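PDB 3PGB: amine oxidase from Emericella nidulans, which probably oxidises primary amines to aldehydes, using a copper ion and a topaquinone cofactor formed from a tyrosine of its own chain. Local coordinates for residues A387-N392 and S528-D533; Q396-Y401 and S632-H637; F519-H524 and H697-T702; E251-L256 and G506-A511. All blocks are in the same frame, centred on the assembly; numbering follows the deposited sequence.

The four contacts cluster around the copper site, with centres 9 to 19 Å apart. Contacts 1, 2 and 3 lie within the catalytic domain, whereas contact 4 joins that domain to the smaller antiparallel sheet containing strand 255-263. Strand 374-389 is shared: it pairs with strand 532-542 in contact 1 and with strand 400-402 of contact 2. Strand 532-542 in turn neighbours strand 686-698 of contact 3, so His532 and His698 reach one copper ion from adjacent strands. Along the chain, contact 4 closes before contact 3 opens; every other pair of contacts interleaves. The centres of contacts 2 and 3 are about 19 Å apart and their nearest atoms about 6 Å, so these two do not touch.

Contact 1: A387-N392 and S528-D533. With CU (copper (II) ion), chain D.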
loop_
_atom_site.group_PDB
_atom_site.type_symbol
_atom_site.label_atom_id
_atom_site.label_comp_id
_atom_site.label_asym_id
_atom_site.label_seq_id
_atom_site.Cartn_x
_atom_site.Cartn_y
_atom_site.Cartn_z
ATOM N N ALA A 387 -1.961 1.959 -21.707
ATOM C CA ALA A 387 -0.945 2.989 -21.520
ATOM C C ALA A 387 -1.339 4.193 -22.369
ATOM O O ALA A 387 -0.969 4.290 -23.547
ATOM C CB ALA A 387 0.421 2.476 -21.925
ATOM N N HIS A 388 -2.102 5.100 -21.761
ATOM C CA HIS A 388 -2.661 6.256 -22.457
ATOM C C HIS A 388 -1.783 7.474 -22.216
ATOM O O HIS A 388 -1.649 7.926 -21.088
ATOM C CB HIS A 388 -4.075 6.526 -21.950
ATOM C CG HIS A 388 -4.903 7.356 -22.879
ATOM N ND1 HIS A 388 -4.541 8.629 -23.266
ATOM C CD2 HIS A 388 -6.084 7.098 -23.487
ATOM C CE1 HIS A 388 -5.460 9.115 -24.079
ATOM N NE2 HIS A 388 -6.407 8.207 -24.229
ATOM N N TYR A 389 -1.193 8.001 -23.283
ATOM C CA TYR A 389 -0.294 9.155 -23.196
ATOM C C TYR A 389 -0.980 10.473 -23.580
ATOM O O TYR A 389 -2.129 10.495 -24.022
ATOM C CB TYR A 389 0.925 8.932 -24.092
ATOM C CG TYR A 389 1.835 7.849 -23.590
ATOM C CD1 TYR A 389 1.498 6.504 -23.736
ATOM C CD2 TYR A 389 3.033 8.162 -22.968
ATOM C CE1 TYR A 389 2.332 5.512 -23.266
ATOM C CE2 TYR A 389 3.867 7.179 -22.500
ATOM C CZ TYR A 389 3.514 5.857 -22.647
ATOM O OH TYR A 389 4.364 4.885 -22.176
ATOM N N ALA A 390 -0.249 11.567 -23.381
ATOM C CA ALA A 390 -0.678 12.901 -23.791
ATOM C C ALA A 390 0.569 13.739 -23.983
ATOM O O ALA A 390 1.579 13.504 -23.314
ATOM C CB ALA A 390 -1.580 13.527 -22.741
ATOM N N ALA A 391 0.503 14.708 -24.893
ATOM C CA ALA A 391 1.649 15.565 -25.182
ATOM C C ALA A 391 1.264 16.696 -26.122
ATOM O O ALA A 391 0.172 16.700 -26.684
ATOM C CB ALA A 391 2.780 14.749 -25.783
ATOM N N ASN A 392 2.172 17.651 -26.290
ATOM C CA ASN A 392 1.993 18.717 -27.265
ATOM C C ASN A 392 2.461 18.293 -28.660
ATOM O O ASN A 392 2.387 19.080 -29.595
ATOM C CB ASN A 392 2.738 19.983 -26.819
ATOM C CG ASN A 392 2.208 21.249 -27.478
ATOM O OD1 ASN A 392 1.083 21.287 -27.974
ATOM N ND2 ASN A 392 3.018 22.301 -27.471
ATOM N N SER A 528 11.812 15.046 -22.405
ATOM C CA SER A 528 10.655 15.181 -21.537
ATOM C C SER A 528 10.257 13.819 -21.009
ATOM O O SER A 528 10.215 12.841 -21.755
ATOM C CB SER A 528 9.471 15.781 -22.282
ATOM O OG SER A 528 8.298 15.693 -21.491
ATOM N N GLY A 529 9.947 13.766 -19.718
ATOM C CA GLY A 529 9.468 12.546 -19.106
ATOM C C GLY A 529 8.110 12.150 -19.642
ATOM O O GLY A 529 7.771 10.970 -19.625
ATOM N N SER A 530 7.347 13.139 -20.125
ATOM C CA SER A 530 6.029 12.932 -20.734
ATOM C C SER A 530 5.000 12.656 -19.636
ATOM O O SER A 530 5.223 13.005 -18.471
ATOM C CB SER A 530 6.068 11.804 -21.780
ATOM O OG SER A 530 5.029 11.916 -22.742
ATOM N N MET A 531 3.864 12.068 -20.010
ATOM C CA MET A 531 2.855 11.668 -19.038
ATOM C C MET A 531 1.997 10.553 -19.602
ATOM O O MET A 531 1.774 10.495 -20.806
ATOM C CB MET A 531 1.979 12.858 -18.633
ATOM C CG MET A 531 1.217 13.524 -19.769
ATOM S SD MET A 531 0.327 15.006 -19.243
ATOM C CE MET A 531 -0.806 14.311 -18.031
ATOM N N HIS A 532 1.534 9.661 -18.734
ATOM C CA HIS A 532 0.648 8.585 -19.159
ATOM C C HIS A 532 -0.101 7.968 -17.986
ATOM O O HIS A 532 0.374 8.002 -16.849
ATOM C CB HIS A 532 1.424 7.498 -19.918
ATOM C CG HIS A 532 2.577 6.926 -19.151
ATOM N ND1 HIS A 532 3.838 7.477 -19.182
ATOM C CD2 HIS A 532 2.654 5.855 -18.325
ATOM C CE1 HIS A 532 4.641 6.774 -18.403
ATOM N NE2 HIS A 532 3.950 5.781 -17.874
ATOM N N ASP A 533 -1.282 7.425 -18.271
ATOM C CA ASP A 533 -2.034 6.652 -17.291
ATOM C C ASP A 533 -1.849 5.162 -17.567
ATOM O O ASP A 533 -2.026 4.700 -18.701
ATOM C CB ASP A 533 -3.525 6.993 -17.341
ATOM C CG ASP A 533 -3.881 8.252 -16.558
ATOM O OD1 ASP A 533 -2.987 8.894 -15.954
ATOM O OD2 ASP A 533 -5.084 8.598 -16.550
HETATM CU CU CU D . 4.548 4.555 -16.361
HETATM O O HOH W 1 6.463 3.453 -17.489
#
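His388 and Asp533 form an antiparallel hydrogen-bonded pair: His388 N donates to Asp533 O at 3.1 Å, and Asp533 N donates to His388 O at 2.9 Å. Beyond them Ala390 N makes a weak bond to Met531 O, at 3.4 Å with an N-H...O angle of 142°. Tyr389 and His532, the adjacent non-hydrogen-bonded pair, send their side chains to one face of the sheet, side by side and pointing the same way. His532 CB sits over the centre of the phenol ring, 3.5 Å from its centroid, as a CH-pi contact, while Tyr389 CE2 comes within 3.3 Å of His532 ND1. His532 CG sits between its backbone N and carbonyl carbon (chi1 56°), 3.6 Å from Tyr389 CE2. The ring planes are oblique, at 36°, and Tyr389 OH lies over the centre of the imidazole. With this flank packed, His532 NE2 binds copper at 2.0 Å and Tyr389 OH hydrogen-bonds O4 of the topaquinone at position 484, so a single side-chain pair links metal and cofactor. On the other face, the His388 NE2 partner is Ser632, and the Asp533 carboxylate bonds Thr628 and His697. Ala390 CB and Met531 CG make a looser apolar contact at 4.1 Å. Strand 374-389 thus runs between strands 400-402 and 532-542, the latter continuing the sheet to strand 686-698, and Met531 packs on Val556 of the second subunit.

Contact 2: Q396-Y401 and S632-H637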
loop_
_atom_site.group_PDB
_atom_site.type_symbol
_atom_site.label_atom_id
_atom_site.label_comp_id
_atom_site.label_asym_id
_atom_site.label_seq_id
_atom_site.Cartn_x
_atom_site.Cartn_y
_atom_site.Cartn_z
ATOM N N GLN A 396 3.170 11.266 -29.304
ATOM C CA GLN A 396 2.889 11.015 -27.891
ATOM C C GLN A 396 1.457 11.332 -27.515
ATOM O O GLN A 396 0.889 10.661 -26.652
ATOM C CB GLN A 396 3.842 11.800 -26.983
ATOM C CG GLN A 396 5.210 11.178 -26.865
ATOM C CD GLN A 396 5.156 9.816 -26.227
ATOM O OE1 GLN A 396 4.998 9.697 -25.012
ATOM N NE2 GLN A 396 5.273 8.775 -27.046
ATOM N N SER A 397 0.872 12.341 -28.157
ATOM C CA SER A 397 -0.544 12.664 -27.941
ATOM C C SER A 397 -1.460 11.504 -28.334
ATOM O O SER A 397 -2.495 11.289 -27.718
ATOM C CB SER A 397 -0.941 13.924 -28.718
ATOM O OG SER A 397 -2.318 14.216 -28.564
ATOM N N SER A 398 -1.058 10.751 -29.348
ATOM C CA SER A 398 -1.909 9.725 -29.940
ATOM C C SER A 398 -1.708 8.330 -29.368
ATOM O O SER A 398 -2.515 7.450 -29.644
ATOM C CB SER A 398 -1.671 9.671 -31.448
ATOM O OG SER A 398 -1.934 10.927 -32.056
ATOM N N VAL A 399 -0.640 8.101 -28.603
ATOM C CA VAL A 399 -0.379 6.754 -28.087
ATOM C C VAL A 399 -1.397 6.356 -27.015
ATOM O O VAL A 399 -1.594 7.063 -26.026
ATOM C CB VAL A 399 1.052 6.584 -27.526
ATOM C CG1 VAL A 399 1.182 5.250 -26.814
ATOM C CG2 VAL A 399 2.077 6.664 -28.637
ATOM N N ALA A 400 -2.056 5.229 -27.248
ATOM C CA ALA A 400 -2.927 4.605 -26.263
ATOM C C ALA A 400 -2.778 3.091 -26.409
ATOM O O ALA A 400 -3.617 2.429 -27.010
ATOM C CB ALA A 400 -4.365 5.041 -26.463
ATOM N N TYR A 401 -1.678 2.564 -25.870
ATOM C CA TYR A 401 -1.366 1.142 -25.981
ATOM C C TYR A 401 -2.412 0.281 -25.284
ATOM O O TYR A 401 -2.840 0.578 -24.172
ATOM C CB TYR A 401 0.013 0.817 -25.381
ATOM C CG TYR A 401 1.190 1.356 -26.164
ATOM C CD1 TYR A 401 1.377 1.014 -27.493
ATOM C CD2 TYR A 401 2.126 2.185 -25.567
ATOM C CE1 TYR A 401 2.443 1.498 -28.210
ATOM C CE2 TYR A 401 3.200 2.675 -26.279
ATOM C CZ TYR A 401 3.351 2.324 -27.604
ATOM O OH TYR A 401 4.414 2.797 -28.342
ATOM N N SER A 632 -11.819 9.755 -24.716
ATOM C CA SER A 632 -10.544 9.777 -25.433
ATOM C C SER A 632 -10.708 9.720 -26.953
ATOM O O SER A 632 -11.434 8.878 -27.475
ATOM C CB SER A 632 -9.658 8.616 -24.974
ATOM O OG SER A 632 -8.567 8.427 -25.856
ATOM N N SER A 633 -10.032 10.629 -27.647
ATOM C CA SER A 633 -9.976 10.611 -29.104
ATOM C C SER A 633 -9.113 9.451 -29.610
ATOM O O SER A 633 -9.342 8.940 -30.704
ATOM C CB SER A 633 -9.429 11.941 -29.642
ATOM O OG SER A 633 -10.292 13.027 -29.333
ATOM N N ASN A 634 -8.124 9.039 -28.820
ATOM C CA ASN A 634 -7.280 7.901 -29.185
ATOM C C ASN A 634 -8.034 6.574 -29.164
ATOM O O ASN A 634 -7.855 5.723 -30.045
ATOM C CB ASN A 634 -6.100 7.769 -28.223
ATOM C CG ASN A 634 -5.100 8.885 -28.353
ATOM O OD1 ASN A 634 -5.180 9.716 -29.259
ATOM N ND2 ASN A 634 -4.140 8.910 -27.437
ATOM N N LEU A 635 -8.859 6.400 -28.136
ATOM C CA LEU A 635 -9.475 5.112 -27.853
ATOM C C LEU A 635 -10.804 4.931 -28.551
ATOM O O LEU A 635 -11.105 3.848 -29.043
ATOM C CB LEU A 635 -9.675 4.942 -26.344
ATOM C CG LEU A 635 -8.428 4.645 -25.520
ATOM C CD1 LEU A 635 -8.817 4.439 -24.069
ATOM C CD2 LEU A 635 -7.711 3.425 -26.065
ATOM N N VAL A 636 -11.605 5.992 -28.575
ATOM C CA VAL A 636 -12.980 5.915 -29.052
ATOM C C VAL A 636 -13.710 4.833 -28.236
ATOM O O VAL A 636 -13.889 5.012 -27.035
ATOM C CB VAL A 636 -13.037 5.722 -30.586
ATOM C CG1 VAL A 636 -14.468 5.816 -31.098
ATOM C CG2 VAL A 636 -12.175 6.772 -31.266
ATOM N N HIS A 637 -14.096 3.713 -28.843
ATOM C CA HIS A 637 -14.835 2.675 -28.108
ATOM C C HIS A 637 -13.949 1.505 -27.632
ATOM O O HIS A 637 -14.470 0.523 -27.095
ATOM C CB HIS A 637 -15.991 2.133 -28.964
ATOM C CG HIS A 637 -17.002 3.169 -29.347
ATOM N ND1 HIS A 637 -17.717 3.894 -28.415
ATOM C CD2 HIS A 637 -17.443 3.583 -30.559
ATOM C CE1 HIS A 637 -18.540 4.720 -29.036
ATOM N NE2 HIS A 637 -18.395 4.549 -30.339
#
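Asn634 carries the close-packed half of this contact, driving its carboxamide against the backbone of the last turn of helix 394-398. ND2 donates to Ser397 O at 2.9 Å with an N-H...O angle of 164°; the acceptor lies almost in the amide plane of Asn634, while ND2 is tilted 16° from the plane of the Ser397 carbonyl. A chi1 of -69° puts Asn634 CG beside its backbone N, anti to the carbonyl carbon, and CG lies 3.2 Å from Ser398 O. That carbonyl is also near ND2, but at an angle too poor for a hydrogen bond. The other branch of the amide, OD1, comes within 3.3 Å of Ser398 CA. Just beyond, Ala400 CB meets Asn634 CB and Leu635 CD2, each at 3.7 Å, as the chain passes from the helix into strand 400-402. Across from it, residues 633-635 adopt helical backbone angles, and Val636 N bonds Ser632 O. The start of 632-637 is an ST motif, in which Ser632 OG accepts from Leu635 N at 3.1 Å. Strand 400-402 pairs with strand 374-389, and Leu635 also touches Leu386 of that strand. The looser side lies toward Ser633, Val636 and His637, all partly exposed and making no contact with 396-401. Ser633 OG turns instead to the second subunit, bonding Asn572 N there, while the ring of His637 meets that of His640.

Contact 3: F519-H524 and H697-T702. With CU (copper (II) ion), chain D.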
loop_
_atom_site.group_PDB
_atom_site.type_symbol
_atom_site.label_atom_id
_atom_site.label_comp_id
_atom_site.label_asym_id
_atom_site.label_seq_id
_atom_site.Cartn_x
_atom_site.Cartn_y
_atom_site.Cartn_z
ATOM N N PHE A 519 2.739 19.075 -20.595
ATOM C CA PHE A 519 2.513 17.635 -20.622
ATOM C C PHE A 519 3.667 16.844 -20.009
ATOM O O PHE A 519 3.892 15.691 -20.380
ATOM C CB PHE A 519 2.281 17.178 -22.063
ATOM C CG PHE A 519 1.155 17.888 -22.752
ATOM C CD1 PHE A 519 -0.120 17.335 -22.782
ATOM C CD2 PHE A 519 1.368 19.101 -23.377
ATOM C CE1 PHE A 519 -1.165 17.989 -23.425
ATOM C CE2 PHE A 519 0.335 19.760 -24.013
ATOM C CZ PHE A 519 -0.937 19.202 -24.042
ATOM N N GLY A 520 4.388 17.455 -19.073
ATOM C CA GLY A 520 5.469 16.766 -18.367
ATOM C C GLY A 520 6.586 17.676 -17.888
ATOM O O GLY A 520 6.477 18.909 -17.946
ATOM N N TYR A 521 7.659 17.050 -17.409
ATOM C CA TYR A 521 8.870 17.748 -17.009
ATOM C C TYR A 521 9.969 17.520 -18.026
ATOM O O TYR A 521 10.032 16.471 -18.662
ATOM C CB TYR A 521 9.388 17.215 -15.677
ATOM C CG TYR A 521 8.357 17.077 -14.591
ATOM C CD1 TYR A 521 7.726 18.190 -14.063
ATOM C CD2 TYR A 521 8.040 15.834 -14.066
ATOM C CE1 TYR A 521 6.795 18.072 -13.053
ATOM C CE2 TYR A 521 7.113 15.705 -13.055
ATOM C CZ TYR A 521 6.496 16.831 -12.555
ATOM O OH TYR A 521 5.567 16.706 -11.559
ATOM N N GLN A 522 10.860 18.494 -18.153
ATOM C CA GLN A 522 12.127 18.259 -18.810
ATOM C C GLN A 522 13.039 17.532 -17.816
ATOM O O GLN A 522 13.338 18.061 -16.746
ATOM C CB GLN A 522 12.750 19.579 -19.260
ATOM C CG GLN A 522 14.017 19.413 -20.072
ATOM C CD GLN A 522 14.390 20.659 -20.854
ATOM O OE1 GLN A 522 15.389 20.643 -21.579
ATOM N N ILE A 523 13.468 16.322 -18.164
ATOM C CA ILE A 523 14.294 15.503 -17.265
ATOM C C ILE A 523 15.708 15.212 -17.785
ATOM O O ILE A 523 16.513 14.607 -17.069
ATOM C CB ILE A 523 13.583 14.173 -16.910
ATOM C CG1 ILE A 523 13.322 13.329 -18.163
ATOM C CG2 ILE A 523 12.271 14.460 -16.177
ATOM C CD1 ILE A 523 12.874 11.935 -17.850
ATOM N N HIS A 524 16.008 15.638 -19.014
ATOM C CA HIS A 524 17.364 15.520 -19.577
ATOM C C HIS A 524 17.607 16.547 -20.692
ATOM O O HIS A 524 16.682 17.226 -21.123
ATOM C CB HIS A 524 17.626 14.103 -20.093
ATOM C CG HIS A 524 19.034 13.642 -19.878
ATOM N ND1 HIS A 524 19.926 13.465 -20.914
ATOM C CD2 HIS A 524 19.708 13.345 -18.743
ATOM C CE1 HIS A 524 21.087 13.068 -20.426
ATOM N NE2 HIS A 524 20.982 12.987 -19.112
ATOM N N HIS A 697 -1.224 7.255 -12.272
ATOM C CA HIS A 697 -0.942 8.438 -13.067
ATOM C C HIS A 697 0.562 8.633 -13.001
ATOM O O HIS A 697 1.114 8.861 -11.922
ATOM C CB HIS A 697 -1.652 9.676 -12.515
ATOM C CG HIS A 697 -3.134 9.524 -12.395
ATOM N ND1 HIS A 697 -3.972 9.474 -13.488
ATOM C CD2 HIS A 697 -3.932 9.424 -11.306
ATOM C CE1 HIS A 697 -5.220 9.340 -13.077
ATOM N NE2 HIS A 697 -5.223 9.313 -11.757
ATOM N N HIS A 698 1.225 8.537 -14.149
ATOM C CA HIS A 698 2.679 8.543 -14.191
ATOM C C HIS A 698 3.188 9.717 -15.016
ATOM O O HIS A 698 3.067 9.725 -16.245
ATOM C CB HIS A 698 3.188 7.213 -14.750
ATOM C CG HIS A 698 4.655 6.986 -14.546
ATOM N ND1 HIS A 698 5.342 5.972 -15.176
ATOM C CD2 HIS A 698 5.567 7.647 -13.795
ATOM C CE1 HIS A 698 6.612 6.012 -14.816
ATOM N NE2 HIS A 698 6.775 7.019 -13.978
ATOM N N VAL A 699 3.731 10.713 -14.318
ATOM C CA VAL A 699 4.428 11.829 -14.934
ATOM C C VAL A 699 5.912 11.665 -14.611
ATOM O O VAL A 699 6.385 12.186 -13.605
ATOM C CB VAL A 699 3.910 13.184 -14.402
ATOM C CG1 VAL A 699 4.567 14.338 -15.157
ATOM C CG2 VAL A 699 2.394 13.256 -14.525
ATOM N N PRO A 700 6.652 10.927 -15.460
ATOM C CA PRO A 700 8.027 10.587 -15.123
ATOM C C PRO A 700 8.925 11.789 -14.860
ATOM O O PRO A 700 8.902 12.760 -15.630
ATOM C CB PRO A 700 8.510 9.832 -16.364
ATOM C CG PRO A 700 7.297 9.299 -16.959
ATOM C CD PRO A 700 6.294 10.381 -16.779
ATOM N N HIS A 701 9.705 11.695 -13.779
ATOM C CA HIS A 701 10.707 12.694 -13.430
ATOM C C HIS A 701 12.118 12.131 -13.647
ATOM O O HIS A 701 12.278 11.048 -14.215
ATOM C CB HIS A 701 10.490 13.194 -11.987
ATOM C CG HIS A 701 10.929 12.237 -10.917
ATOM N ND1 HIS A 701 11.980 12.506 -10.066
ATOM C CD2 HIS A 701 10.436 11.035 -10.533
ATOM C CE1 HIS A 701 12.131 11.506 -9.219
ATOM N NE2 HIS A 701 11.208 10.599 -9.481
ATOM N N THR A 702 13.133 12.864 -13.190
ATOM C CA THR A 702 14.526 12.488 -13.414
ATOM C C THR A 702 14.884 11.143 -12.781
ATOM O O THR A 702 15.773 10.443 -13.261
ATOM C CB THR A 702 15.493 13.566 -12.874
ATOM O OG1 THR A 702 15.192 13.838 -11.493
ATOM C CG2 THR A 702 15.386 14.848 -13.696
HETATM CU CU CU D . 4.548 4.555 -16.361
HETATM O O HOH W 2 7.606 14.309 -17.419
HETATM O O HOH W 1 6.463 3.453 -17.489
#
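Tyr521 meets Val699 side chain to side chain at about a right angle, its ring atom CE2 lying 3.6 Å from CG1 of Val699. Pro700 O stands at the ring edge, 3.6 Å from Tyr521 CD2. Ile523 lays CG2, anti to its carbonyl carbon and beside its backbone N, against the 697-702 backbone, 3.4 Å from His701 C, while its CB packs on Thr702 CG2 at 3.7 Å. No direct hydrogen bond crosses the contact; water 2 bridges it, accepting from Tyr521 N and probably donating to Pro700 O, each at 2.7 Å. The touching parts run almost in the same direction, 12° apart. Gly520 (phi 151°, psi -171°) has backbone angles at which a CB would collide with Phe519 O. Upstream of Val699, His698 ND1 binds copper at 2.0 Å; Asp704 holds its NE2, and Pro700 CG lies over one face of its ring toward the rim. The polar ends of His701 and Thr702 bond Asn723 and Leu725 of the second subunit. Strand 522-524, with a classic beta bulge at Ile523 and His524, is an outer strand of a small antiparallel sheet beside strand 527-528, whereas His698 closes strand 686-698, the neighbour of strand 532-542.

Contact 4: E251-L256 and G506-A511; sequences ETLLPL and GYIQSA
Thr252 CA is 4.9 Å from Gln509 CA and Leu253 CA 5.1 Å from Ser510 CA, and Ser510 N donates to Thr252 O, although the position of that oxygen is less certain. The 3-10 turn 251-253 leads into strand 255-263 of a five-stranded antiparallel sheet, probably the D3 domain of copper amine oxidases, docked here on an irregular loop of the catalytic domain. Thr252 OG1 donates to Ile508 O at 2.6 Å, approaching from above the carbonyl plane, 39° out of it. Its first torsion (chi1 72°) sets OG1 between the backbone N and the carbonyl carbon, where it also lies 3.5 Å from Tyr507 CB. Leu253 divides its two methyls: CD1 meets the ring edge of Tyr507 in plane, 3.6 Å from CD2 of that ring, and CD2 of Leu253 packs on Ile508 CG1 at 3.5 Å. It crosses both side chains at about a right angle. Tyr507 OH bonds Ala311 O, and its ring meets His459 of the second subunit edge-to-face. Ile508 lies about 6 Å from the copper ion, measured from its side chain, so this domain junction backs onto the metal site. The amide of Gln509 bonds Tyr401 OH and the Gln396 amide. At the far end Ser510 OG, bonded to Ser528 O, approaches the proline ring of Pro255, whose CG comes to 3.6 Å from Ala511 C.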
loop_
_atom_site.group_PDB
_atom_site.type_symbol
_atom_site.label_atom_id
_atom_site.label_comp_id
_atom_site.label_asym_id
_atom_site.label_seq_id
_atom_site.Cartn_x
_atom_site.Cartn_y
_atom_site.Cartn_z
ATOM N N GLU A 251 16.236 2.981 -26.505
ATOM C CA GLU A 251 15.755 3.823 -27.604
ATOM C C GLU A 251 14.556 4.686 -27.224
ATOM O O GLU A 251 14.458 5.836 -27.658
ATOM C CB GLU A 251 15.407 2.991 -28.836
ATOM C CG GLU A 251 14.976 3.853 -30.036
ATOM C CD GLU A 251 14.847 3.068 -31.326
ATOM O OE1 GLU A 251 13.860 3.305 -32.054
ATOM O OE2 GLU A 251 15.719 2.216 -31.611
ATOM N N THR A 252 13.652 4.142 -26.410
ATOM C CA THR A 252 12.468 4.893 -25.990
ATOM C C THR A 252 12.810 6.136 -25.144
ATOM O O THR A 252 11.931 6.941 -24.874
ATOM C CB THR A 252 11.435 4.004 -25.236
ATOM O OG1 THR A 252 11.924 3.670 -23.929
ATOM C CG2 THR A 252 11.129 2.732 -26.019
ATOM N N LEU A 253 14.071 6.281 -24.732
ATOM C CA LEU A 253 14.580 7.524 -24.130
ATOM C C LEU A 253 15.248 8.484 -25.123
ATOM O O LEU A 253 15.833 9.475 -24.699
ATOM C CB LEU A 253 15.602 7.210 -23.033
ATOM C CG LEU A 253 15.121 6.390 -21.836
ATOM C CD1 LEU A 253 16.241 6.283 -20.810
ATOM C CD2 LEU A 253 13.862 6.991 -21.220
ATOM N N LEU A 254 15.156 8.211 -26.426
ATOM C CA LEU A 254 15.913 8.965 -27.432
ATOM C C LEU A 254 15.066 9.575 -28.570
ATOM O O LEU A 254 15.431 9.461 -29.737
ATOM C CB LEU A 254 16.993 8.051 -28.033
ATOM C CG LEU A 254 17.911 7.337 -27.036
ATOM C CD1 LEU A 254 18.861 6.400 -27.766
ATOM C CD2 LEU A 254 18.683 8.348 -26.167
ATOM N N PRO A 255 13.949 10.247 -28.239
ATOM C CA PRO A 255 13.170 10.914 -29.290
ATOM C C PRO A 255 13.940 12.075 -29.919
ATOM O O PRO A 255 14.812 12.652 -29.263
ATOM C CB PRO A 255 11.944 11.433 -28.539
ATOM C CG PRO A 255 12.404 11.606 -27.132
ATOM C CD PRO A 255 13.406 10.520 -26.896
ATOM N N LEU A 256 13.629 12.411 -31.172
ATOM C CA LEU A 256 14.376 13.460 -31.895
ATOM C C LEU A 256 13.546 14.680 -32.313
ATOM O O LEU A 256 14.108 15.746 -32.558
ATOM C CB LEU A 256 15.094 12.869 -33.107
ATOM C CG LEU A 256 16.189 11.837 -32.818
ATOM C CD1 LEU A 256 16.901 11.468 -34.117
ATOM C CD2 LEU A 256 17.189 12.354 -31.782
ATOM N N GLY A 506 11.296 -0.751 -15.865
ATOM C CA GLY A 506 11.723 -0.701 -17.253
ATOM C C GLY A 506 11.846 0.728 -17.758
ATOM O O GLY A 506 11.910 1.673 -16.969
ATOM N N TYR A 507 11.871 0.876 -19.079
ATOM C CA TYR A 507 12.092 2.168 -19.720
ATOM C C TYR A 507 10.785 2.885 -19.968
ATOM O O TYR A 507 9.804 2.278 -20.386
ATOM C CB TYR A 507 12.815 1.987 -21.052
ATOM C CG TYR A 507 14.296 1.781 -20.906
ATOM C CD1 TYR A 507 14.837 0.508 -20.841
ATOM C CD2 TYR A 507 15.158 2.859 -20.829
ATOM C CE1 TYR A 507 16.195 0.315 -20.702
ATOM C CE2 TYR A 507 16.517 2.676 -20.697
ATOM C CZ TYR A 507 17.029 1.398 -20.630
ATOM O OH TYR A 507 18.381 1.195 -20.496
ATOM N N ILE A 508 10.773 4.186 -19.719
ATOM C CA ILE A 508 9.619 4.991 -20.051
ATOM C C ILE A 508 9.628 5.244 -21.557
ATOM O O ILE A 508 10.684 5.215 -22.190
ATOM C CB ILE A 508 9.586 6.323 -19.253
ATOM C CG1 ILE A 508 10.700 7.280 -19.692
ATOM C CG2 ILE A 508 9.672 6.043 -17.757
ATOM C CD1 ILE A 508 10.615 8.669 -19.040
ATOM N N GLN A 509 8.452 5.464 -22.136
ATOM C CA GLN A 509 8.387 5.950 -23.501
ATOM C C GLN A 509 8.418 7.461 -23.436
ATOM O O GLN A 509 7.446 8.109 -23.033
ATOM C CB GLN A 509 7.159 5.459 -24.252
ATOM C CG GLN A 509 7.269 5.762 -25.730
ATOM C CD GLN A 509 6.165 5.149 -26.531
ATOM O OE1 GLN A 509 5.242 5.840 -26.955
ATOM N NE2 GLN A 509 6.241 3.844 -26.743
ATOM N N SER A 510 9.556 8.002 -23.856
ATOM C CA SER A 510 9.911 9.396 -23.651
ATOM C C SER A 510 9.179 10.312 -24.622
ATOM O O SER A 510 8.430 9.849 -25.478
ATOM C CB SER A 510 11.422 9.527 -23.836
ATOM O OG SER A 510 11.883 10.823 -23.554
ATOM N N ALA A 511 9.388 11.614 -24.466
ATOM C CA ALA A 511 8.865 12.616 -25.391
ATOM C C ALA A 511 9.923 13.687 -25.602
ATOM O O ALA A 511 10.690 13.988 -24.687
ATOM C CB ALA A 511 7.589 13.234 -24.840
#